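PDB 4BJT: Dna-binding protein RAP1 from Saccharomyces cerevisiae, which binds DNA at telomeres and probably at gene-regulatory sites, and binds the Rap1-binding module of Rif1 through its C-terminal domain. Local coordinates for residues P70-T75 against K149-P154. Residues are numbered along the deposited sequence; the frame is centred on the assembly and turned at random.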
loop_
_atom_site.group_PDB
_atom_site.type_symbol
_atom_site.label_atom_id
_atom_site.label_comp_id
_atom_site.label_asym_id
_atom_site.label_seq_id
_atom_site.Cartn_x
_atom_site.Cartn_y
_atom_site.Cartn_z
ATOM N N PRO C 70 4.027 -16.288 2.110
ATOM C CA PRO C 70 5.069 -15.973 1.146
ATOM C C PRO C 70 6.407 -15.734 1.821
ATOM O O PRO C 70 6.423 -15.289 2.959
ATOM C CB PRO C 70 4.571 -14.699 0.456
ATOM C CG PRO C 70 3.484 -14.216 1.210
ATOM C CD PRO C 70 2.997 -15.232 2.181
ATOM N N LYS C 71 7.520 -16.007 1.120
ATOM C CA LYS C 71 8.869 -15.833 1.672
ATOM C C LYS C 71 9.131 -14.422 2.213
ATOM O O LYS C 71 9.795 -14.253 3.242
ATOM C CB LYS C 71 9.938 -16.220 0.631
ATOM C CG LYS C 71 11.344 -16.379 1.202
ATOM C CD LYS C 71 12.420 -16.555 0.113
ATOM C CE LYS C 71 12.159 -17.693 -0.851
ATOM N NZ LYS C 71 13.324 -17.947 -1.741
ATOM N N ILE C 72 8.590 -13.409 1.544
ATOM C CA ILE C 72 8.804 -12.021 1.970
ATOM C C ILE C 72 8.067 -11.687 3.282
ATOM O O ILE C 72 8.368 -10.667 3.902
ATOM C CB ILE C 72 8.355 -11.067 0.840
ATOM C CG1 ILE C 72 8.902 -9.623 1.009
ATOM C CG2 ILE C 72 6.830 -11.073 0.665
ATOM C CD1 ILE C 72 10.389 -9.486 0.916
ATOM N N ALA C 73 7.065 -12.508 3.662
ATOM C CA ALA C 73 6.250 -12.227 4.848
ATOM C C ALA C 73 6.935 -12.778 6.069
ATOM O O ALA C 73 6.734 -13.928 6.434
ATOM C CB ALA C 73 4.848 -12.821 4.698
ATOM N N THR C 74 7.798 -11.979 6.676
ATOM C CA THR C 74 8.590 -12.380 7.812
ATOM C C THR C 74 7.955 -11.939 9.125
ATOM O O THR C 74 7.087 -11.064 9.136
ATOM C CB THR C 74 9.988 -11.767 7.667
ATOM O OG1 THR C 74 9.816 -10.367 7.492
ATOM C CG2 THR C 74 10.712 -12.277 6.442
ATOM N N THR C 75 8.454 -12.501 10.246
ATOM C CA THR C 75 7.947 -12.146 11.585
ATOM C C THR C 75 8.309 -10.726 12.002
ATOM O O THR C 75 7.721 -10.234 12.971
ATOM C CB THR C 75 8.356 -13.171 12.639
ATOM O OG1 THR C 75 9.787 -13.155 12.792
ATOM C CG2 THR C 75 7.846 -14.569 12.328
ATOM N N LYS C 149 3.800 -11.466 -4.642
ATOM C CA LYS C 149 4.133 -12.076 -5.930
ATOM C C LYS C 149 5.598 -11.819 -6.283
ATOM O O LYS C 149 6.282 -12.745 -6.730
ATOM C CB LYS C 149 3.205 -11.553 -7.042
ATOM C CG LYS C 149 3.318 -12.318 -8.367
ATOM C CD LYS C 149 2.490 -11.675 -9.482
ATOM C CE LYS C 149 2.764 -12.295 -10.829
ATOM N NZ LYS C 149 1.823 -11.797 -11.865
ATOM N N ASP C 150 6.075 -10.583 -6.098
ATOM C CA ASP C 150 7.434 -10.182 -6.470
ATOM C C ASP C 150 8.490 -10.569 -5.443
ATOM O O ASP C 150 9.678 -10.450 -5.750
ATOM C CB ASP C 150 7.510 -8.659 -6.687
ATOM C CG ASP C 150 6.589 -8.029 -7.729
ATOM O OD1 ASP C 150 6.150 -8.748 -8.652
ATOM O OD2 ASP C 150 6.346 -6.798 -7.636
ATOM N N ASN C 151 8.088 -10.929 -4.219
ATOM C CA ASN C 151 9.045 -11.238 -3.151
ATOM C C ASN C 151 9.965 -10.035 -2.884
ATOM O O ASN C 151 11.180 -10.182 -2.767
ATOM C CB ASN C 151 9.854 -12.501 -3.532
ATOM C CG ASN C 151 10.744 -13.011 -2.449
ATOM O OD1 ASN C 151 10.516 -12.742 -1.282
ATOM N ND2 ASN C 151 11.849 -13.653 -2.827
ATOM N N VAL C 152 9.379 -8.824 -2.849
ATOM C CA VAL C 152 10.120 -7.579 -2.660
ATOM C C VAL C 152 9.241 -6.645 -1.854
ATOM O O VAL C 152 8.035 -6.585 -2.093
ATOM C CB VAL C 152 10.521 -6.957 -4.020
ATOM C CG1 VAL C 152 9.284 -6.519 -4.789
ATOM C CG2 VAL C 152 11.477 -5.782 -3.827
ATOM N N ASN C 153 9.826 -5.920 -0.917
ATOM C CA ASN C 153 9.086 -4.985 -0.077
ATOM C C ASN C 153 9.846 -3.663 0.044
ATOM O O ASN C 153 10.945 -3.660 0.592
ATOM C CB ASN C 153 8.928 -5.578 1.337
ATOM C CG ASN C 153 8.174 -4.636 2.234
ATOM O OD1 ASN C 153 7.119 -4.134 1.846
ATOM N ND2 ASN C 153 8.607 -4.471 3.456
ATOM N N PRO C 154 9.279 -2.543 -0.410
ATOM C CA PRO C 154 8.002 -2.412 -1.105
ATOM C C PRO C 154 8.100 -2.889 -2.538
ATOM O O PRO C 154 9.188 -2.916 -3.108
ATOM C CB PRO C 154 7.744 -0.898 -1.081
ATOM C CG PRO C 154 9.102 -0.315 -1.150
ATOM C CD PRO C 154 9.958 -1.235 -0.300
HETATM O O HOH W 1 7.417 -13.630 -1.358
#
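A type I beta turn, Pro-70 to Ala-73, meets the C-terminal end of helix 140-150 through Ile-72 and Asn-151. The turn is closed by the hydrogen bond from Ala-73 N to Pro-70 O. Asn-151 is the first residue to leave the helix, and its positive phi turns the chain out of the helical path. The CA atoms of Ile-72 and Asn-151 lie 5.2 Å apart. Ile-72 CG1 stands anti to the backbone N (chi1 -163°), which carries the longer branch onto residues 151-153. Ile-72 CD1 packs against that backbone, 3.8 Å from Asn-151 O. Ile-72 CG1 lies alongside Asn-153 CB at 4.1 Å.

The contact joins the loop between helices 56-59 and 80-83 to the helix end, at the surface of this all-helical Rap1 C-terminal domain. Ile-72 also touches Met-147 and Phe-148 of helix 140-150. An alanine in place of Ile-72 would probably open a gap beside the 151-153 backbone and leave Asn-153 CB without its aliphatic neighbour on the turn.

The polar link across the contact is a water. It accepts from Ile-72 N at 3.1 Å and donates to Asn-151 OD1 at 3.2 Å. Asn-151 OD1 lies 3.5 Å from both Ile-72 N and Ile-72 CB, but the angle at the N is poor for a direct bond. Next to it, the aliphatic part of Lys-71 crosses the Asn-151 amide, with Lys-71 CD 4.2 Å from Asn-151 ND2. Asn-153 turns its own amide oxygen elsewhere, to a hydrogen bond with Tyr-143 OH.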